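Local coordinates for protein RV0130 (Mycobacterium tuberculosis, PDB 2C2I) that probably catalyses the reversible hydration of trans-2-enoyl-CoA to (3R)-3-hydroxyacyl-CoA, working as a homodimeric hotdog-fold hydratase, at residues D40-V46 with T58-H62; N92-A98 with K138-E144; V100-V106 with V131-G135. All coordinates share one frame; numbering follows the deposited sequence.

Contact 1 (D40-V46 with T58-H62)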
loop_
_atom_site.group_PDB
_atom_site.type_symbol
_atom_site.label_atom_id
_atom_site.label_comp_id
_atom_site.label_asym_id
_atom_site.label_seq_id
_atom_site.Cartn_x
_atom_site.Cartn_y
_atom_site.Cartn_z
ATOM N N ASP A 40 -7.444 -1.054 9.693
ATOM C CA ASP A 40 -7.522 0.390 9.834
ATOM C C ASP A 40 -8.991 0.801 9.733
ATOM O O ASP A 40 -9.556 0.837 8.632
ATOM C CB ASP A 40 -6.643 1.101 8.787
ATOM C CG ASP A 40 -6.613 2.626 8.974
ATOM O OD1 ASP A 40 -7.428 3.192 9.742
ATOM O OD2 ASP A 40 -5.766 3.277 8.334
ATOM N N HIS A 41 -9.617 1.051 10.887
ATOM C CA HIS A 41 -11.022 1.484 10.927
ATOM C C HIS A 41 -11.144 2.938 11.343
ATOM O O HIS A 41 -12.117 3.320 11.998
ATOM C CB HIS A 41 -11.843 0.582 11.882
ATOM C CG HIS A 41 -12.028 -0.819 11.381
ATOM N ND1 HIS A 41 -11.161 -1.840 11.697
ATOM C CD2 HIS A 41 -12.964 -1.361 10.566
ATOM C CE1 HIS A 41 -11.560 -2.955 11.107
ATOM N NE2 HIS A 41 -12.661 -2.692 10.425
ATOM N N GLN A 42 -10.184 3.779 10.956
ATOM C CA GLN A 42 -10.227 5.156 11.413
ATOM C C GLN A 42 -11.539 5.810 10.964
ATOM O O GLN A 42 -12.036 5.540 9.869
ATOM C CB GLN A 42 -9.030 5.972 10.945
ATOM C CG GLN A 42 -8.848 7.207 11.820
ATOM C CD GLN A 42 -7.675 8.095 11.429
ATOM O OE1 GLN A 42 -7.499 9.137 12.013
ATOM N NE2 GLN A 42 -6.879 7.684 10.430
ATOM N N TRP A 43 -12.088 6.646 11.835
ATOM C CA TRP A 43 -13.350 7.319 11.558
ATOM C C TRP A 43 -13.393 8.063 10.218
ATOM O O TRP A 43 -14.419 8.043 9.546
ATOM C CB TRP A 43 -13.735 8.255 12.692
ATOM C CG TRP A 43 -12.787 9.388 12.913
ATOM C CD1 TRP A 43 -11.642 9.358 13.649
ATOM C CD2 TRP A 43 -12.875 10.705 12.364
ATOM N NE1 TRP A 43 -11.037 10.589 13.643
ATOM C CE2 TRP A 43 -11.775 11.440 12.864
ATOM C CE3 TRP A 43 -13.803 11.355 11.533
ATOM C CZ2 TRP A 43 -11.553 12.779 12.535
ATOM C CZ3 TRP A 43 -13.591 12.706 11.219
ATOM C CH2 TRP A 43 -12.473 13.399 11.716
ATOM N N ILE A 44 -12.284 8.700 9.823
ATOM C CA ILE A 44 -12.228 9.439 8.551
ATOM C C ILE A 44 -12.573 8.565 7.325
ATOM O O ILE A 44 -12.976 9.090 6.287
ATOM C CB ILE A 44 -10.871 10.146 8.319
ATOM C CG1 ILE A 44 -9.720 9.125 8.247
ATOM C CG2 ILE A 44 -10.597 11.163 9.412
ATOM C CD1 ILE A 44 -8.372 9.771 7.876
ATOM N N HIS A 45 -12.409 7.250 7.449
ATOM C CA HIS A 45 -12.697 6.330 6.344
ATOM C C HIS A 45 -14.054 5.649 6.485
ATOM O O HIS A 45 -14.705 5.367 5.475
ATOM C CB HIS A 45 -11.609 5.251 6.201
ATOM C CG HIS A 45 -10.209 5.795 6.210
ATOM N ND1 HIS A 45 -9.748 6.709 5.277
ATOM C CD2 HIS A 45 -9.169 5.551 7.044
ATOM C CE1 HIS A 45 -8.493 7.009 5.549
ATOM N NE2 HIS A 45 -8.116 6.313 6.608
ATOM N N VAL A 46 -14.481 5.373 7.722
ATOM C CA VAL A 46 -15.611 4.451 7.895
ATOM C C VAL A 46 -16.788 4.960 8.737
ATOM O O VAL A 46 -17.799 4.260 8.851
ATOM C CB VAL A 46 -15.169 3.030 8.375
ATOM C CG1 VAL A 46 -14.138 2.412 7.401
ATOM C CG2 VAL A 46 -14.611 3.086 9.767
ATOM N N THR A 58 -16.962 14.265 4.485
ATOM C CA THR A 58 -17.469 12.969 4.078
ATOM C C THR A 58 -16.312 12.007 4.290
ATOM O O THR A 58 -15.189 12.456 4.542
ATOM C CB THR A 58 -17.899 12.959 2.582
ATOM O OG1 THR A 58 -18.542 11.715 2.268
ATOM C CG2 THR A 58 -16.678 13.166 1.653
ATOM N N THR A 59 -16.590 10.715 4.191
ATOM C CA THR A 59 -15.554 9.690 4.358
ATOM C C THR A 59 -14.588 9.766 3.178
ATOM O O THR A 59 -15.005 10.081 2.051
ATOM C CB THR A 59 -16.129 8.262 4.482
ATOM O OG1 THR A 59 -17.129 8.020 3.483
ATOM C CG2 THR A 59 -16.744 8.038 5.885
ATOM N N ILE A 60 -13.311 9.479 3.439
ATOM C CA ILE A 60 -12.291 9.417 2.376
ATOM C C ILE A 60 -11.655 8.015 2.341
ATOM O O ILE A 60 -11.647 7.302 3.360
ATOM C CB ILE A 60 -11.209 10.555 2.528
ATOM C CG1 ILE A 60 -10.383 10.419 3.816
ATOM C CG2 ILE A 60 -11.826 11.952 2.444
ATOM C CD1 ILE A 60 -9.235 11.402 3.910
ATOM N N ALA A 61 -11.139 7.608 1.182
ATOM C CA ALA A 61 -10.462 6.321 1.053
ATOM C C ALA A 61 -9.181 6.296 1.896
ATOM O O ALA A 61 -8.592 7.316 2.176
ATOM C CB ALA A 61 -10.107 6.045 -0.424
ATOM N N HIS A 62 -8.746 5.099 2.264
ATOM C CA HIS A 62 -7.416 4.920 2.843
ATOM C C HIS A 62 -6.408 5.199 1.727
ATOM O O HIS A 62 -6.590 4.710 0.620
ATOM C CB HIS A 62 -7.208 3.463 3.268
ATOM C CG HIS A 62 -8.176 2.961 4.292
ATOM N ND1 HIS A 62 -9.483 2.634 3.991
ATOM C CD2 HIS A 62 -7.999 2.642 5.599
ATOM C CE1 HIS A 62 -10.083 2.186 5.082
ATOM N NE2 HIS A 62 -9.207 2.190 6.074
HETATM O O HOH W 1 -13.302 11.942 6.497
#

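Contact 2 (N92-A98 with K138-E144)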
loop_
_atom_site.group_PDB
_atom_site.type_symbol
_atom_site.label_atom_id
_atom_site.label_comp_id
_atom_site.label_asym_id
_atom_site.label_seq_id
_atom_site.Cartn_x
_atom_site.Cartn_y
_atom_site.Cartn_z
ATOM N N ASN A 92 9.468 3.105 -4.743
ATOM C CA ASN A 92 10.548 4.048 -4.494
ATOM C C ASN A 92 10.061 5.346 -3.861
ATOM O O ASN A 92 10.790 5.976 -3.097
ATOM C CB ASN A 92 11.301 4.322 -5.785
ATOM C CG ASN A 92 12.066 3.087 -6.269
ATOM O OD1 ASN A 92 12.479 2.249 -5.451
ATOM N ND2 ASN A 92 12.225 2.956 -7.581
ATOM N N LYS A 93 8.831 5.732 -4.173
ATOM C CA LYS A 93 8.229 6.951 -3.572
ATOM C C LYS A 93 6.742 6.936 -3.835
ATOM O O LYS A 93 6.299 6.486 -4.899
ATOM C CB LYS A 93 8.811 8.218 -4.191
ATOM C CG LYS A 93 8.510 9.489 -3.391
ATOM C CD LYS A 93 9.159 10.700 -4.042
ATOM C CE LYS A 93 8.660 11.976 -3.365
ATOM N NZ LYS A 93 9.379 13.181 -3.865
ATOM N N VAL A 94 5.967 7.419 -2.866
ATOM C CA VAL A 94 4.513 7.536 -3.046
ATOM C C VAL A 94 4.080 8.799 -2.304
ATOM O O VAL A 94 4.513 9.024 -1.172
ATOM C CB VAL A 94 3.715 6.332 -2.417
ATOM C CG1 VAL A 94 2.227 6.587 -2.560
ATOM C CG2 VAL A 94 4.133 4.923 -3.053
ATOM N N ARG A 95 3.199 9.578 -2.931
ATOM C CA ARG A 95 2.613 10.738 -2.268
ATOM C C ARG A 95 1.120 10.722 -2.562
ATOM O O ARG A 95 0.671 10.097 -3.537
ATOM C CB ARG A 95 3.281 12.044 -2.734
ATOM C CG ARG A 95 4.762 12.214 -2.344
ATOM C CD ARG A 95 4.936 12.376 -0.857
ATOM N NE ARG A 95 6.296 12.654 -0.433
ATOM C CZ ARG A 95 7.189 11.735 -0.037
ATOM N NH1 ARG A 95 6.919 10.427 -0.074
ATOM N NH2 ARG A 95 8.372 12.142 0.373
ATOM N N PHE A 96 0.338 11.347 -1.669
ATOM C CA PHE A 96 -1.119 11.374 -1.798
ATOM C C PHE A 96 -1.576 12.827 -1.725
ATOM O O PHE A 96 -2.092 13.273 -0.672
ATOM C CB PHE A 96 -1.783 10.576 -0.661
ATOM C CG PHE A 96 -1.395 9.116 -0.624
ATOM C CD1 PHE A 96 -1.877 8.235 -1.580
ATOM C CD2 PHE A 96 -0.542 8.636 0.363
ATOM C CE1 PHE A 96 -1.536 6.877 -1.550
ATOM C CE2 PHE A 96 -0.190 7.270 0.409
ATOM C CZ PHE A 96 -0.677 6.398 -0.544
ATOM N N PRO A 97 -1.357 13.594 -2.806
ATOM C CA PRO A 97 -1.623 15.051 -2.735
ATOM C C PRO A 97 -3.047 15.452 -2.327
ATOM O O PRO A 97 -3.219 16.427 -1.587
ATOM C CB PRO A 97 -1.289 15.532 -4.146
ATOM C CG PRO A 97 -0.176 14.532 -4.598
ATOM C CD PRO A 97 -0.769 13.209 -4.111
ATOM N N ALA A 98 -4.036 14.708 -2.784
ATOM C CA ALA A 98 -5.447 15.015 -2.505
ATOM C C ALA A 98 -6.179 13.779 -1.986
ATOM O O ALA A 98 -5.983 12.681 -2.500
ATOM C CB ALA A 98 -6.123 15.504 -3.754
ATOM N N LYS A 138 -5.520 18.334 -7.857
ATOM C CA LYS A 138 -4.345 17.601 -7.355
ATOM C C LYS A 138 -4.553 16.092 -7.539
ATOM O O LYS A 138 -5.671 15.613 -7.403
ATOM C CB LYS A 138 -4.075 17.925 -5.875
ATOM C CG LYS A 138 -3.595 19.359 -5.595
ATOM C CD LYS A 138 -3.381 19.571 -4.088
ATOM C CE LYS A 138 -3.052 21.020 -3.741
ATOM N NZ LYS A 138 -4.121 21.945 -4.258
ATOM N N PRO A 139 -3.468 15.336 -7.860
ATOM C CA PRO A 139 -3.637 13.878 -7.992
ATOM C C PRO A 139 -3.976 13.228 -6.650
ATOM O O PRO A 139 -3.663 13.788 -5.596
ATOM C CB PRO A 139 -2.253 13.374 -8.449
ATOM C CG PRO A 139 -1.329 14.540 -8.431
ATOM C CD PRO A 139 -2.093 15.797 -8.141
ATOM N N ALA A 140 -4.601 12.058 -6.704
ATOM C CA ALA A 140 -4.867 11.279 -5.509
ATOM C C ALA A 140 -3.604 10.551 -5.088
ATOM O O ALA A 140 -3.376 10.334 -3.901
ATOM C CB ALA A 140 -5.979 10.298 -5.750
ATOM N N CYS A 141 -2.770 10.197 -6.063
ATOM C CA CYS A 141 -1.597 9.393 -5.746
ATOM C C CYS A 141 -0.581 9.554 -6.862
ATOM O O CYS A 141 -0.945 9.528 -8.036
ATOM C CB CYS A 141 -2.019 7.932 -5.621
ATOM S SG CYS A 141 -0.644 6.820 -5.176
ATOM N N VAL A 142 0.684 9.738 -6.483
ATOM C CA VAL A 142 1.808 9.724 -7.415
ATOM C C VAL A 142 2.764 8.677 -6.843
ATOM O O VAL A 142 3.243 8.819 -5.722
ATOM C CB VAL A 142 2.533 11.076 -7.541
ATOM C CG1 VAL A 142 3.645 10.998 -8.609
ATOM C CG2 VAL A 142 1.556 12.227 -7.866
ATOM N N ALA A 143 3.053 7.638 -7.624
ATOM C CA ALA A 143 3.826 6.495 -7.114
ATOM C C ALA A 143 4.846 6.042 -8.128
ATOM O O ALA A 143 4.576 6.050 -9.315
ATOM C CB ALA A 143 2.902 5.326 -6.795
ATOM N N GLU A 144 6.012 5.654 -7.647
ATOM C CA GLU A 144 6.910 4.870 -8.482
ATOM C C GLU A 144 7.021 3.481 -7.842
ATOM O O GLU A 144 7.429 3.365 -6.682
ATOM C CB GLU A 144 8.271 5.541 -8.564
ATOM C CG GLU A 144 9.223 4.811 -9.523
ATOM C CD GLU A 144 10.514 5.566 -9.667
ATOM O OE1 GLU A 144 10.472 6.687 -10.208
ATOM O OE2 GLU A 144 11.555 5.092 -9.195
HETATM O O HOH W 2 -5.156 10.305 -1.894
#

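Contact 3 (V100-V106 with V131-G135)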
loop_
_atom_site.group_PDB
_atom_site.type_symbol
_atom_site.label_atom_id
_atom_site.label_comp_id
_atom_site.label_asym_id
_atom_site.label_seq_id
_atom_site.Cartn_x
_atom_site.Cartn_y
_atom_site.Cartn_z
ATOM N N VAL A 100 -9.356 11.133 -1.461
ATOM C CA VAL A 100 -10.313 10.571 -2.379
ATOM C C VAL A 100 -11.621 10.482 -1.599
ATOM O O VAL A 100 -11.779 9.577 -0.770
ATOM C CB VAL A 100 -9.869 9.176 -2.865
ATOM C CG1 VAL A 100 -10.902 8.563 -3.818
ATOM C CG2 VAL A 100 -8.480 9.252 -3.536
ATOM N N PRO A 101 -12.553 11.432 -1.834
ATOM C CA PRO A 101 -13.860 11.249 -1.196
ATOM C C PRO A 101 -14.473 9.936 -1.638
ATOM O O PRO A 101 -14.364 9.573 -2.806
ATOM C CB PRO A 101 -14.680 12.433 -1.751
ATOM C CG PRO A 101 -13.656 13.465 -2.072
ATOM C CD PRO A 101 -12.503 12.678 -2.625
ATOM N N VAL A 102 -15.104 9.213 -0.718
ATOM C CA VAL A 102 -15.847 8.016 -1.074
ATOM C C VAL A 102 -16.930 8.413 -2.089
ATOM O O VAL A 102 -17.470 9.507 -1.994
ATOM C CB VAL A 102 -16.469 7.335 0.169
ATOM C CG1 VAL A 102 -17.358 6.190 -0.254
ATOM C CG2 VAL A 102 -15.380 6.805 1.100
ATOM N N GLY A 103 -17.205 7.537 -3.051
ATOM C CA GLY A 103 -18.122 7.832 -4.164
ATOM C C GLY A 103 -17.482 8.485 -5.373
ATOM O O GLY A 103 -18.098 8.543 -6.434
ATOM N N SER A 104 -16.267 9.013 -5.211
ATOM C CA SER A 104 -15.518 9.647 -6.303
ATOM C C SER A 104 -15.002 8.661 -7.330
ATOM O O SER A 104 -14.877 7.473 -7.044
ATOM C CB SER A 104 -14.313 10.397 -5.749
ATOM O OG SER A 104 -14.757 11.480 -4.964
ATOM N N ARG A 105 -14.666 9.181 -8.522
ATOM C CA ARG A 105 -14.013 8.380 -9.553
ATOM C C ARG A 105 -12.521 8.696 -9.622
ATOM O O ARG A 105 -12.099 9.844 -9.438
ATOM C CB ARG A 105 -14.657 8.582 -10.922
ATOM C CG ARG A 105 -16.103 8.122 -10.967
ATOM C CD ARG A 105 -16.544 7.817 -12.388
ATOM N NE ARG A 105 -16.348 8.965 -13.266
ATOM C CZ ARG A 105 -16.539 8.922 -14.578
ATOM N NH1 ARG A 105 -16.934 7.787 -15.154
ATOM N NH2 ARG A 105 -16.335 10.010 -15.311
ATOM N N VAL A 106 -11.738 7.653 -9.853
ATOM C CA VAL A 106 -10.295 7.769 -10.013
ATOM C C VAL A 106 -9.842 7.111 -11.341
ATOM O O VAL A 106 -10.478 6.199 -11.855
ATOM C CB VAL A 106 -9.539 7.118 -8.810
ATOM C CG1 VAL A 106 -9.884 7.837 -7.502
ATOM C CG2 VAL A 106 -9.870 5.625 -8.719
ATOM N N VAL A 131 -2.411 8.827 -10.202
ATOM C CA VAL A 131 -3.829 8.548 -10.075
ATOM C C VAL A 131 -4.533 9.895 -9.887
ATOM O O VAL A 131 -4.279 10.605 -8.904
ATOM C CB VAL A 131 -4.146 7.606 -8.866
ATOM C CG1 VAL A 131 -5.623 7.227 -8.845
ATOM C CG2 VAL A 131 -3.316 6.329 -8.931
ATOM N N GLU A 132 -5.398 10.249 -10.840
ATOM C CA GLU A 132 -6.222 11.452 -10.704
ATOM C C GLU A 132 -7.553 11.104 -10.071
ATOM O O GLU A 132 -8.021 9.974 -10.188
ATOM C CB GLU A 132 -6.443 12.118 -12.065
ATOM C CG GLU A 132 -7.327 11.351 -13.020
ATOM C CD GLU A 132 -7.392 12.043 -14.389
ATOM O OE1 GLU A 132 -7.730 13.251 -14.443
ATOM O OE2 GLU A 132 -7.085 11.387 -15.397
ATOM N N VAL A 133 -8.177 12.088 -9.417
ATOM C CA VAL A 133 -9.525 11.889 -8.861
ATOM C C VAL A 133 -10.447 12.990 -9.420
ATOM O O VAL A 133 -10.106 14.159 -9.384
ATOM C CB VAL A 133 -9.527 11.759 -7.276
ATOM C CG1 VAL A 133 -8.687 12.844 -6.594
ATOM C CG2 VAL A 133 -10.941 11.717 -6.714
ATOM N N GLU A 134 -11.595 12.584 -9.946
ATOM C CA GLU A 134 -12.420 13.430 -10.822
ATOM C C GLU A 134 -12.848 14.821 -10.319
ATOM O O GLU A 134 -13.024 15.736 -11.142
ATOM C CB GLU A 134 -13.625 12.640 -11.319
ATOM C CG GLU A 134 -14.283 13.205 -12.576
ATOM C CD GLU A 134 -15.325 12.279 -13.132
ATOM O OE1 GLU A 134 -16.088 11.703 -12.330
ATOM O OE2 GLU A 134 -15.371 12.113 -14.371
ATOM N N GLY A 135 -12.987 15.012 -9.009
ATOM C CA GLY A 135 -13.341 16.349 -8.467
ATOM C C GLY A 135 -12.270 17.288 -7.895
ATOM O O GLY A 135 -12.614 18.268 -7.218
HETATM O O HOH W 3 -16.364 11.566 -9.593
#

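Contact 1 (D40-V46 with T58-H62)
H45 and H62 meet ring over ring, and their first torsions put them there. In both, CG lies anti to the carbonyl carbon (chi1 -48° in H45, -60° in H62). The rings form a face-to-face stack with centroids 3.9 Å apart and planes 23° from parallel. The opposite face of the H45 ring is covered by CG1 of I44, so this imidazole is sandwiched. CB of H45 also sits over the H62 ring, and CA of H62 over the H45 ring, both as CH-pi contacts.

Each ring is fixed in rotation by a bond at its edge. ND1 of H45 donates to O of I60 at 2.8 Å, in the imidazole plane but above the plane of the carbonyl. NE2 of H62 donates to O of D40 at 2.9 Å, fairly straight and in the ring plane of H62. The carboxylate of D40 stands almost upright to the H62 ring, and OD2 comes within 3.6 Å of CD2. OD1 of D40 accepts from N of Q42, an Asx turn just before helix 43-46. A straight backbone bond from N of I60 to O of I44, 2.9 Å long, ties the helix to the loop. A water bridges that same O of I44 to O of T58. NE2 of Q42 reaches O of A86 of the second subunit.

By similarity, D40 and H45 are important for catalysis, and I60, A61 and H62 bind substrate. Q42 is predicted to stabilise the transition state. With ND1 of H45 engaged by O of I60, the ring edge that includes NE2 faces the D40 carboxylate, whose OD1 lies in the ring plane. This is consistent with the two working together in the hydratase site of MaoC-like hotdog enzymes.

Contact 2 (N92-A98 with K138-E144)
ND2 of N92 donates to OE2 of E144 at 2.8 Å, nearly straight at 168°. The donor lies on the anti lone pair of that oxygen, away from OE1. The amide and carboxylate planes are 83° apart, so the two groups meet crosswise. The same residues are joined through the backbone, N of N92 to O of E144.

From here the chains run antiparallel, with strand axes 4.7 Å apart. N of E144 bonds to O of K93, and R95 and V142 exchange two backbone bonds. V94 and A143 form the non-hydrogen-bonded pair between them, with CG2 of V94 4.0 Å from CB of A143. On this face CG1 of V94 also touches SG of C141. That sulfur sits anti to the backbone N (chi1 -178°), which carries it to CE1 of F96 at 3.7 Å, an oblique sulfur-aromatic contact. O of A140 lies at the edge of the F96 ring, in its plane.

These strands, 86-95 and 141-149, are neighbours in the hotdog sheet, and L67 of helix 63-68 covers V94, F96 and A143. A140 and C141 both face V131 of neighbouring strand 122-133, a classic beta bulge. Beyond it the chains pack through prolines, CG of P97 meeting CG of P139 at 4.0 Å, the side chains crossing at about a right angle. A water donates to both O of A98 and O of A140. P97 and A98 belong to a substrate-binding stretch by similarity.

Strand 86-95 pairs with a strand of the second subunit, continuing the sheet across the dimer. There R95 NH2 bonds to OD1 of N92 of the second subunit.

Contact 3 (V100-V106 with V131-G135)
CG2 of V133 reaches across to CB of S104 at 3.7 Å and lies close to CG1 of V100. Standing anti to the backbone N takes this methyl there, while CG1 sits between N and the carbonyl carbon (chi1 47°). CB of V133 packs on CG1 of V106 at 3.9 Å, and CG1 of V131 touches CB of V106. These contacts lie at the open end of the beta hairpin 105-119 and 122-133, part of the hotdog sheet. V106 and V133 are an antiparallel non-hydrogen-bonded pair.

The chain enters the hairpin through a type II beta turn, P101 to S104. O of P101 accepts from both N and OG of S104, which approach from the same face of its plane. G103 has a positive phi of 88°, as is usual at the third position of such a turn. N of E134 donates to O of R105 at 2.8 Å.

At the polar edge, R105 and E134 lie side by side and point the same way, their guanidinium and carboxylate planes 36° apart. The salt bridge rests on NE of R105 donating to OE1 of E134 at 2.9 Å. The 2.5 Å between NH2 of R105 and OE2 of E134 is too short to take at face value. W23 of strand 17-25 makes a cation-pi contact with R105. A water accepts from the backbone N of R105 and donates to OE1 of E134 at 2.8 Å.

How the contacts relate
Contacts 2 and 3 belong to one sheet, joined where strands 122-133 and 141-149 run side by side. Probable backbone hydrogen bonds link A140 N to V131 O and V131 N to C141 O, both at 2.7 Å. Contact 1 lies off the sheet. Probable backbone hydrogen bonds tie it to contact 3, A61 N to V100 O at 2.8 Å and V102 N to T59 O at 2.9 Å. Contacts 1 and 2 do not touch; their nearest atoms are about 6 Å apart. Yet both reach the second subunit, and both hold residues that probably bind substrate, as in relatives: I60, A61 and H62 in one, P97 and A98 in the other. Contact 1 also carries the probable catalytic pair.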